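Local coordinates for aminopeptidase-like protein (Chaetomium thermophilum, PDB 5JM6) that probably acts as a zinc-dependent aminopeptidase of the M18 family and assembles into a dodecamer linked to the Cvt pathway of selective autophagy, at residues L319-A324 with F506-E511; Q77-A82 with A313-L318; V158-G163 with G219-E224. All coordinates share one frame; numbering follows the deposited sequence.

Contacts 1 and 2 share helix 305-320, whose first turn carries the zinc ligand D306, and their centres are about 13 Å apart. They touch directly: L319 CD2 of contact 1 lies 3.8 Å from L79 CD2 of contact 2, and L507 CD1 reaches the backbone of A317 and L318. Contact 3 stands on the other side of the chain's centre, its own centre about 35 Å from that of contact 2 and about 43 Å from that of contact 1; along the chain it is nested in the loop that contact 2 closes. Its G163 is about 10 Å from a bound zinc ion and about 7 Å from the side chain of the zinc ligand H485.

Contact 1: residues L319-A324 with F506-E511; sequences LHAKRA and FLDFWE
K322 and D508 bring their CA atoms to 6.2 Å where the chain following helix 305-320 runs by the flank of helix 495-514. Both helices belong to the alpha/beta zinc-exopeptidase fold of the M18 family, and this join lies at the surface, away from the zinc site. The link is made by a side chain gripping a backbone N-H. D508 OD1 accepts from K322 N at 3.0 Å, with an N-H...O angle of 148°; the donor comes in on the syn side of the carboxylate and 30° out of its plane. The second oxygen takes a weak share of the same hydrogen, D508 OD2 standing 3.5 Å from K322 N. The D508 CG atom lies anti to its own carbonyl carbon (chi1 -71°), a torsion that sends the carboxylate out from the helix to the passing chain. Beside this bond the A321 methyl touches the same oxygen, CB to OD1 3.4 Å. The lysine chain, extended beyond CG, crosses the aspartate at about a right angle and lays its methylenes past OD2. Two other lysines pair with the carboxylate: K331 bridges to OD1 and also bonds K322 O, while K504 bridges to OD2 and also bonds H320 O. These shared partners tie residues 320-322, helix 495-514 and strand 330-336 together, and the positive surroundings probably favour an ionised D508. K322 itself makes no such bridge: its NZ stays 5.1 Å from D508 OD2, while its CG comes to 3.6 Å from that oxygen.

Contact 2: residues Q77-A82 with A313-L318; sequences QKLLKA and AAFMAL
F315 sets the outer end of its ring against K78 and L79, where helix 305-320 packs beside helix 68-81 on one face of the large mixed sheet of the alpha/beta zinc-exopeptidase fold. The helix backbones keep their distance, CA of L79 to CA of F315 being 9.4 Å, and the phenyl group spans the interval. Its rim does the touching. K78 CB sits in the ring plane, at the edge, 3.9 Å from F315 CZ. L79 meets the neighbouring corner, also near the plane: its branch point CG is 3.6 Å from F315 CE1, with L79 CD2 at 3.8 Å from the same carbon. The ring therefore enters between two successive side chains of helix 68-81 edge first, a purely apolar meeting without a hydrogen bond. With CG anti to the backbone N (chi1 176°), the F315 ring is held straight out from its helix toward the other one. On the lysine side the methylene next to the backbone makes the contact; the chain beyond bends at chi3 (140°), and NZ finds Y74 OH of its own helix. Further out, the sheet lies under both helices: L79 rests on I112 and A114 of strand 111-117, while L318, one turn on from F315, reaches A114 and V333. A313, M316 and A317 meet helix 495-514 through V500 and Y503, which puts helix 305-320 between two helical neighbours. At the ring itself, K78 CB also approaches a second edge carbon, F315 CE2, at 4.1 Å.

Contact 3: residues V158-G163 with G219-E224; sequences VAQYAG and GNRETE
Q160 and G163 receive the end of R221, an arginine extended from CG to NE that reaches across from the loop 219-224. On the last residues of strand 153-160, V158 O accepts from K142 NZ, and A159 pairs through its backbone with R140. Q160 ends the strand and is the first to touch: its CG lies 3.3 Å from R221 NH1, and its amide carbon CD lies 3.8 Å from R221 CD. The two side chains cross at about a right angle, the amide and guanidinium planes 62° apart, so they pack across one another and do not stack. With the chain bent at chi2 (-79°), the glutamine amide lies across the arginine chain at CD, OE1 also nearing CB. Y161 turns to other partners, bonding D135 through OH and making a cation-pi contact with R140. G163 then presents its carbonyl group to the edge of the guanidinium, near its plane, with O 3.4 Å from R221 NH1; at phi 96° a CB would collide with the carbonyl O of A162, which calls for glycine. Within 219-224, an Asx motif shapes the loop, T223 N bonding N220 OD1 at 2.8 Å. E222 packs on L405 of one neighbouring subunit and E224 on F400 of another. The contact thus joins strand 153-160, antiparallel between strands 139-141 and 228-231 in the six-stranded sheet, to the loop before outermost strand 228-231.

Contact 1: residues L319-A324 with F506-E511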
loop_
_atom_site.group_PDB
_atom_site.type_symbol
_atom_site.label_atom_id
_atom_site.label_comp_id
_atom_site.label_asym_id
_atom_site.label_seq_id
_atom_site.Cartn_x
_atom_site.Cartn_y
_atom_site.Cartn_z
ATOM N N LEU A 319 46.136 -23.858 -32.558
ATOM C CA LEU A 319 47.580 -24.060 -32.484
ATOM C C LEU A 319 47.949 -25.539 -32.373
ATOM O O LEU A 319 49.026 -25.948 -32.805
ATOM C CB LEU A 319 48.178 -23.292 -31.300
ATOM C CG LEU A 319 48.220 -21.764 -31.375
ATOM C CD1 LEU A 319 49.016 -21.202 -30.206
ATOM C CD2 LEU A 319 48.802 -21.292 -32.700
ATOM N N HIS A 320 47.072 -26.331 -31.768
ATOM C CA HIS A 320 47.334 -27.757 -31.579
ATOM C C HIS A 320 46.653 -28.673 -32.601
ATOM O O HIS A 320 46.741 -29.896 -32.491
ATOM C CB HIS A 320 46.936 -28.171 -30.162
ATOM C CG HIS A 320 47.888 -27.693 -29.110
ATOM N ND1 HIS A 320 48.799 -28.524 -28.496
ATOM C CD2 HIS A 320 48.083 -26.463 -28.576
ATOM C CE1 HIS A 320 49.508 -27.831 -27.623
ATOM N NE2 HIS A 320 49.092 -26.577 -27.651
ATOM N N ALA A 321 45.968 -28.095 -33.582
ATOM C CA ALA A 321 45.240 -28.898 -34.561
ATOM C C ALA A 321 46.182 -29.647 -35.502
ATOM O O ALA A 321 47.328 -29.243 -35.701
ATOM C CB ALA A 321 44.289 -28.021 -35.361
ATOM N N LYS A 322 45.693 -30.747 -36.069
ATOM C CA LYS A 322 46.430 -31.471 -37.101
ATOM C C LYS A 322 46.600 -30.612 -38.344
ATOM O O LYS A 322 45.730 -29.800 -38.660
ATOM C CB LYS A 322 45.703 -32.760 -37.506
ATOM C CG LYS A 322 45.695 -33.895 -36.498
ATOM C CD LYS A 322 44.999 -35.112 -37.110
ATOM C CE LYS A 322 44.452 -36.060 -36.052
ATOM N NZ LYS A 322 43.567 -37.104 -36.646
ATOM N N ARG A 323 47.727 -30.757 -39.034
ATOM C CA ARG A 323 47.711 -30.507 -40.467
ATOM C C ARG A 323 48.069 -31.804 -41.170
ATOM O O ARG A 323 49.240 -32.064 -41.452
ATOM C CB ARG A 323 48.701 -29.406 -40.855
ATOM C CG ARG A 323 48.556 -28.099 -40.094
ATOM C CD ARG A 323 49.302 -26.994 -40.826
ATOM N NE ARG A 323 50.671 -27.394 -41.141
ATOM C CZ ARG A 323 51.359 -26.955 -42.190
ATOM N NH1 ARG A 323 50.807 -26.101 -43.037
ATOM N NH2 ARG A 323 52.598 -27.379 -42.396
ATOM N N ALA A 324 47.051 -32.549 -41.573
ATOM C CA ALA A 324 47.267 -33.808 -42.260
ATOM C C ALA A 324 47.377 -33.476 -43.729
ATOM O O ALA A 324 46.802 -32.485 -44.176
ATOM C CB ALA A 324 46.129 -34.788 -41.992
ATOM N N PHE A 506 36.874 -30.927 -32.893
ATOM C CA PHE A 506 35.981 -30.392 -33.913
ATOM C C PHE A 506 36.740 -29.993 -35.178
ATOM O O PHE A 506 36.397 -30.438 -36.274
ATOM C CB PHE A 506 35.199 -29.202 -33.356
ATOM C CG PHE A 506 34.551 -28.353 -34.410
ATOM C CD1 PHE A 506 33.403 -28.779 -35.058
ATOM C CD2 PHE A 506 35.086 -27.121 -34.745
ATOM C CE1 PHE A 506 32.809 -27.993 -36.027
ATOM C CE2 PHE A 506 34.496 -26.331 -35.711
ATOM C CZ PHE A 506 33.355 -26.767 -36.353
ATOM N N LEU A 507 37.770 -29.165 -35.030
ATOM C CA LEU A 507 38.541 -28.719 -36.186
ATOM C C LEU A 507 39.168 -29.904 -36.919
ATOM O O LEU A 507 39.207 -29.927 -38.149
ATOM C CB LEU A 507 39.622 -27.717 -35.765
ATOM C CG LEU A 507 39.137 -26.409 -35.127
ATOM C CD1 LEU A 507 40.302 -25.639 -34.532
ATOM C CD2 LEU A 507 38.382 -25.541 -36.123
ATOM N N ASP A 508 39.634 -30.900 -36.173
ATOM C CA ASP A 508 40.288 -32.048 -36.793
ATOM C C ASP A 508 39.299 -33.019 -37.443
ATOM O O ASP A 508 39.597 -33.594 -38.489
ATOM C CB ASP A 508 41.150 -32.800 -35.771
ATOM C CG ASP A 508 42.396 -32.027 -35.368
ATOM O OD1 ASP A 508 42.661 -30.959 -35.960
ATOM O OD2 ASP A 508 43.121 -32.499 -34.468
ATOM N N PHE A 509 38.149 -33.237 -36.812
ATOM C CA PHE A 509 37.211 -34.244 -37.309
ATOM C C PHE A 509 36.001 -33.764 -38.118
ATOM O O PHE A 509 35.251 -34.598 -38.624
ATOM C CB PHE A 509 36.697 -35.078 -36.137
ATOM C CG PHE A 509 37.693 -36.076 -35.624
ATOM C CD1 PHE A 509 38.062 -37.163 -36.397
ATOM C CD2 PHE A 509 38.250 -35.934 -34.365
ATOM C CE1 PHE A 509 38.976 -38.088 -35.928
ATOM C CE2 PHE A 509 39.164 -36.856 -33.889
ATOM C CZ PHE A 509 39.527 -37.934 -34.672
ATOM N N TRP A 510 35.803 -32.455 -38.256
ATOM C CA TRP A 510 34.584 -31.968 -38.907
ATOM C C TRP A 510 34.420 -32.513 -40.324
ATOM O O TRP A 510 33.347 -32.994 -40.686
ATOM C CB TRP A 510 34.544 -30.441 -38.953
ATOM C CG TRP A 510 33.661 -29.936 -40.057
ATOM C CD1 TRP A 510 34.056 -29.265 -41.177
ATOM C CD2 TRP A 510 32.239 -30.096 -40.167
ATOM N NE1 TRP A 510 32.969 -28.980 -41.968
ATOM C CE2 TRP A 510 31.843 -29.482 -41.372
ATOM C CE3 TRP A 510 31.264 -30.693 -39.361
ATOM C CZ2 TRP A 510 30.513 -29.445 -41.789
ATOM C CZ3 TRP A 510 29.944 -30.655 -39.779
ATOM C CH2 TRP A 510 29.582 -30.036 -40.981
ATOM N N GLU A 511 35.489 -32.446 -41.113
ATOM C CA GLU A 511 35.438 -32.876 -42.509
ATOM C C GLU A 511 35.082 -34.354 -42.629
ATOM O O GLU A 511 34.291 -34.742 -43.491
ATOM C CB GLU A 511 36.774 -32.600 -43.206
ATOM C CG GLU A 511 36.866 -33.160 -44.624
ATOM C CD GLU A 511 38.196 -32.862 -45.300
ATOM O OE1 GLU A 511 38.219 -32.767 -46.547
ATOM O OE2 GLU A 511 39.216 -32.726 -44.591
#

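Contact 2: residues Q77-A82 with A313-L318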
loop_
_atom_site.group_PDB
_atom_site.type_symbol
_atom_site.label_atom_id
_atom_site.label_comp_id
_atom_site.label_asym_id
_atom_site.label_seq_id
_atom_site.Cartn_x
_atom_site.Cartn_y
_atom_site.Cartn_z
ATOM N N GLN A 77 51.498 -12.826 -30.924
ATOM C CA GLN A 77 52.873 -13.268 -30.696
ATOM C C GLN A 77 53.014 -14.786 -30.765
ATOM O O GLN A 77 54.048 -15.292 -31.189
ATOM C CB GLN A 77 53.396 -12.770 -29.347
ATOM C CG GLN A 77 53.491 -11.260 -29.212
ATOM C CD GLN A 77 54.086 -10.840 -27.881
ATOM O OE1 GLN A 77 54.554 -11.676 -27.107
ATOM N NE2 GLN A 77 54.071 -9.541 -27.607
ATOM N N LYS A 78 51.988 -15.519 -30.348
ATOM C CA LYS A 78 52.064 -16.972 -30.417
ATOM C C LYS A 78 51.818 -17.465 -31.842
ATOM O O LYS A 78 52.426 -18.442 -32.275
ATOM C CB LYS A 78 51.082 -17.617 -29.439
ATOM C CG LYS A 78 51.319 -17.203 -27.994
ATOM C CD LYS A 78 50.857 -18.276 -27.026
ATOM C CE LYS A 78 51.827 -18.419 -25.866
ATOM N NZ LYS A 78 51.414 -19.510 -24.942
ATOM N N LEU A 79 50.942 -16.782 -32.574
ATOM C CA LEU A 79 50.712 -17.128 -33.974
ATOM C C LEU A 79 51.971 -16.892 -34.804
ATOM O O LEU A 79 52.305 -17.694 -35.675
ATOM C CB LEU A 79 49.542 -16.330 -34.553
ATOM C CG LEU A 79 48.135 -16.712 -34.089
ATOM C CD1 LEU A 79 47.123 -15.715 -34.619
ATOM C CD2 LEU A 79 47.778 -18.127 -34.521
ATOM N N LEU A 80 52.675 -15.799 -34.527
ATOM C CA LEU A 80 53.899 -15.490 -35.257
ATOM C C LEU A 80 55.020 -16.469 -34.912
ATOM O O LEU A 80 55.824 -16.828 -35.772
ATOM C CB LEU A 80 54.344 -14.052 -34.981
ATOM C CG LEU A 80 53.521 -12.958 -35.669
ATOM C CD1 LEU A 80 53.841 -11.591 -35.090
ATOM C CD2 LEU A 80 53.758 -12.969 -37.170
ATOM N N LYS A 81 55.068 -16.911 -33.660
ATOM C CA LYS A 81 56.099 -17.851 -33.236
ATOM C C LYS A 81 55.839 -19.247 -33.796
ATOM O O LYS A 81 56.760 -20.055 -33.918
ATOM C CB LYS A 81 56.190 -17.891 -31.710
ATOM C CG LYS A 81 56.847 -16.658 -31.108
ATOM C CD LYS A 81 56.655 -16.599 -29.603
ATOM C CE LYS A 81 57.019 -15.225 -29.060
ATOM N NZ LYS A 81 56.742 -15.106 -27.601
ATOM N N ALA A 82 54.585 -19.517 -34.147
ATOM C CA ALA A 82 54.200 -20.799 -34.730
ATOM C C ALA A 82 54.262 -20.778 -36.258
ATOM O O ALA A 82 53.949 -21.774 -36.909
ATOM C CB ALA A 82 52.804 -21.188 -34.268
ATOM N N ALA A 313 40.796 -21.350 -25.182
ATOM C CA ALA A 313 40.775 -22.774 -25.499
ATOM C C ALA A 313 40.612 -22.997 -27.000
ATOM O O ALA A 313 41.205 -23.916 -27.566
ATOM C CB ALA A 313 39.666 -23.475 -24.732
ATOM N N ALA A 314 39.807 -22.152 -27.639
ATOM C CA ALA A 314 39.627 -22.217 -29.086
ATOM C C ALA A 314 40.934 -21.888 -29.796
ATOM O O ALA A 314 41.348 -22.593 -30.716
ATOM C CB ALA A 314 38.524 -21.271 -29.529
ATOM N N PHE A 315 41.579 -20.812 -29.354
ATOM C CA PHE A 315 42.871 -20.401 -29.888
ATOM C C PHE A 315 43.898 -21.525 -29.765
ATOM O O PHE A 315 44.587 -21.851 -30.731
ATOM C CB PHE A 315 43.359 -19.140 -29.166
ATOM C CG PHE A 315 44.735 -18.688 -29.574
ATOM C CD1 PHE A 315 44.935 -18.004 -30.762
ATOM C CD2 PHE A 315 45.825 -18.927 -28.754
ATOM C CE1 PHE A 315 46.200 -17.583 -31.131
ATOM C CE2 PHE A 315 47.090 -18.504 -29.116
ATOM C CZ PHE A 315 47.278 -17.833 -30.306
ATOM N N MET A 316 43.987 -22.125 -28.580
ATOM C CA MET A 316 44.943 -23.206 -28.352
ATOM C C MET A 316 44.609 -24.435 -29.192
ATOM O O MET A 316 45.508 -25.155 -29.626
ATOM C CB MET A 316 45.000 -23.586 -26.869
ATOM C CG MET A 316 45.601 -22.520 -25.959
ATOM S SD MET A 316 47.336 -22.134 -26.288
ATOM C CE MET A 316 48.142 -23.651 -25.780
ATOM N N ALA A 317 43.322 -24.675 -29.425
ATOM C CA ALA A 317 42.909 -25.784 -30.275
ATOM C C ALA A 317 43.455 -25.610 -31.687
ATOM O O ALA A 317 43.944 -26.563 -32.292
ATOM C CB ALA A 317 41.403 -25.904 -30.303
ATOM N N LEU A 318 43.376 -24.388 -32.207
ATOM C CA LEU A 318 43.918 -24.102 -33.529
ATOM C C LEU A 318 45.422 -24.363 -33.560
ATOM O O LEU A 318 45.923 -25.022 -34.469
ATOM C CB LEU A 318 43.624 -22.660 -33.941
ATOM C CG LEU A 318 44.011 -22.309 -35.379
ATOM C CD1 LEU A 318 43.282 -23.215 -36.359
ATOM C CD2 LEU A 318 43.715 -20.851 -35.676
#

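Contact 3: residues V158-G163 with G219-E224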
loop_
_atom_site.group_PDB
_atom_site.type_symbol
_atom_site.label_atom_id
_atom_site.label_comp_id
_atom_site.label_asym_id
_atom_site.label_seq_id
_atom_site.Cartn_x
_atom_site.Cartn_y
_atom_site.Cartn_z
ATOM N N VAL A 158 35.339 7.138 -14.054
ATOM C CA VAL A 158 35.229 5.931 -14.868
ATOM C C VAL A 158 33.783 5.693 -15.269
ATOM O O VAL A 158 32.860 6.267 -14.691
ATOM C CB VAL A 158 35.760 4.670 -14.139
ATOM C CG1 VAL A 158 37.207 4.859 -13.697
ATOM C CG2 VAL A 158 34.866 4.309 -12.961
ATOM N N ALA A 159 33.597 4.842 -16.269
ATOM C CA ALA A 159 32.272 4.498 -16.759
ATOM C C ALA A 159 32.178 2.991 -16.920
ATOM O O ALA A 159 33.057 2.383 -17.536
ATOM C CB ALA A 159 31.993 5.200 -18.079
ATOM N N GLN A 160 31.133 2.377 -16.369
ATOM C CA GLN A 160 30.995 0.938 -16.531
ATOM C C GLN A 160 30.771 0.654 -18.013
ATOM O O GLN A 160 29.851 1.182 -18.641
ATOM C CB GLN A 160 29.866 0.363 -15.651
ATOM C CG GLN A 160 28.423 0.588 -16.113
ATOM C CD GLN A 160 27.896 1.974 -15.792
ATOM O OE1 GLN A 160 28.567 2.773 -15.141
ATOM N NE2 GLN A 160 26.680 2.262 -16.246
ATOM N N TYR A 161 31.655 -0.162 -18.576
ATOM C CA TYR A 161 31.583 -0.502 -19.986
ATOM C C TYR A 161 30.411 -1.426 -20.246
ATOM O O TYR A 161 29.537 -1.140 -21.062
ATOM C CB TYR A 161 32.896 -1.155 -20.443
ATOM C CG TYR A 161 32.760 -2.189 -21.546
ATOM C CD1 TYR A 161 33.068 -3.527 -21.316
ATOM C CD2 TYR A 161 32.338 -1.826 -22.816
ATOM C CE1 TYR A 161 32.951 -4.473 -22.323
ATOM C CE2 TYR A 161 32.222 -2.761 -23.823
ATOM C CZ TYR A 161 32.524 -4.082 -23.575
ATOM O OH TYR A 161 32.400 -5.007 -24.588
ATOM N N ALA A 162 30.392 -2.536 -19.530
ATOM C CA ALA A 162 29.497 -3.616 -19.884
ATOM C C ALA A 162 28.135 -3.541 -19.215
ATOM O O ALA A 162 27.175 -4.150 -19.687
ATOM C CB ALA A 162 30.154 -4.911 -19.552
ATOM N N GLY A 163 28.034 -2.724 -18.172
ATOM C CA GLY A 163 27.110 -3.006 -17.089
ATOM C C GLY A 163 27.904 -3.703 -15.995
ATOM O O GLY A 163 27.363 -4.458 -15.187
ATOM N N GLY A 219 23.692 1.782 -4.376
ATOM C CA GLY A 219 24.327 1.093 -5.486
ATOM C C GLY A 219 24.565 1.950 -6.715
ATOM O O GLY A 219 25.067 1.463 -7.728
ATOM N N ASN A 220 24.214 3.229 -6.620
ATOM C CA ASN A 220 24.300 4.146 -7.753
ATOM C C ASN A 220 25.740 4.326 -8.232
ATOM O O ASN A 220 26.617 4.726 -7.467
ATOM C CB ASN A 220 23.674 5.491 -7.371
ATOM C CG ASN A 220 24.115 6.623 -8.272
ATOM O OD1 ASN A 220 25.192 7.189 -8.093
ATOM N ND2 ASN A 220 23.276 6.974 -9.240
ATOM N N ARG A 221 25.965 4.062 -9.514
ATOM C CA ARG A 221 27.314 3.891 -10.044
ATOM C C ARG A 221 28.099 5.178 -10.286
ATOM O O ARG A 221 29.325 5.138 -10.382
ATOM C CB ARG A 221 27.246 3.104 -11.348
ATOM C CG ARG A 221 26.359 1.890 -11.260
ATOM C CD ARG A 221 26.652 0.946 -12.390
ATOM N NE ARG A 221 25.979 -0.331 -12.204
ATOM C CZ ARG A 221 26.330 -1.445 -12.832
ATOM N NH1 ARG A 221 27.359 -1.434 -13.665
ATOM N NH2 ARG A 221 25.675 -2.574 -12.604
ATOM N N GLU A 222 27.410 6.305 -10.443
ATOM C CA GLU A 222 28.101 7.560 -10.748
ATOM C C GLU A 222 28.448 8.420 -9.522
ATOM O O GLU A 222 29.321 9.285 -9.587
ATOM C CB GLU A 222 27.252 8.371 -11.736
ATOM C CG GLU A 222 27.823 9.728 -12.139
ATOM C CD GLU A 222 28.992 9.622 -13.100
ATOM O OE1 GLU A 222 30.139 9.891 -12.682
ATOM O OE2 GLU A 222 28.764 9.278 -14.279
ATOM N N THR A 223 27.821 8.136 -8.389
ATOM C CA THR A 223 28.027 8.921 -7.172
ATOM C C THR A 223 28.737 8.061 -6.136
ATOM O O THR A 223 29.713 8.490 -5.521
ATOM C CB THR A 223 26.708 9.498 -6.608
ATOM O OG1 THR A 223 26.245 10.546 -7.470
ATOM C CG2 THR A 223 26.919 10.073 -5.211
ATOM N N GLU A 224 28.170 6.890 -5.874
ATOM C CA GLU A 224 28.683 5.976 -4.859
ATOM C C GLU A 224 29.822 5.022 -5.241
ATOM O O GLU A 224 30.478 4.486 -4.347
ATOM C CB GLU A 224 27.516 5.162 -4.322
ATOM C CG GLU A 224 26.508 6.038 -3.621
ATOM C CD GLU A 224 25.211 5.330 -3.331
ATOM O OE1 GLU A 224 24.391 5.893 -2.579
ATOM O OE2 GLU A 224 25.007 4.217 -3.858
#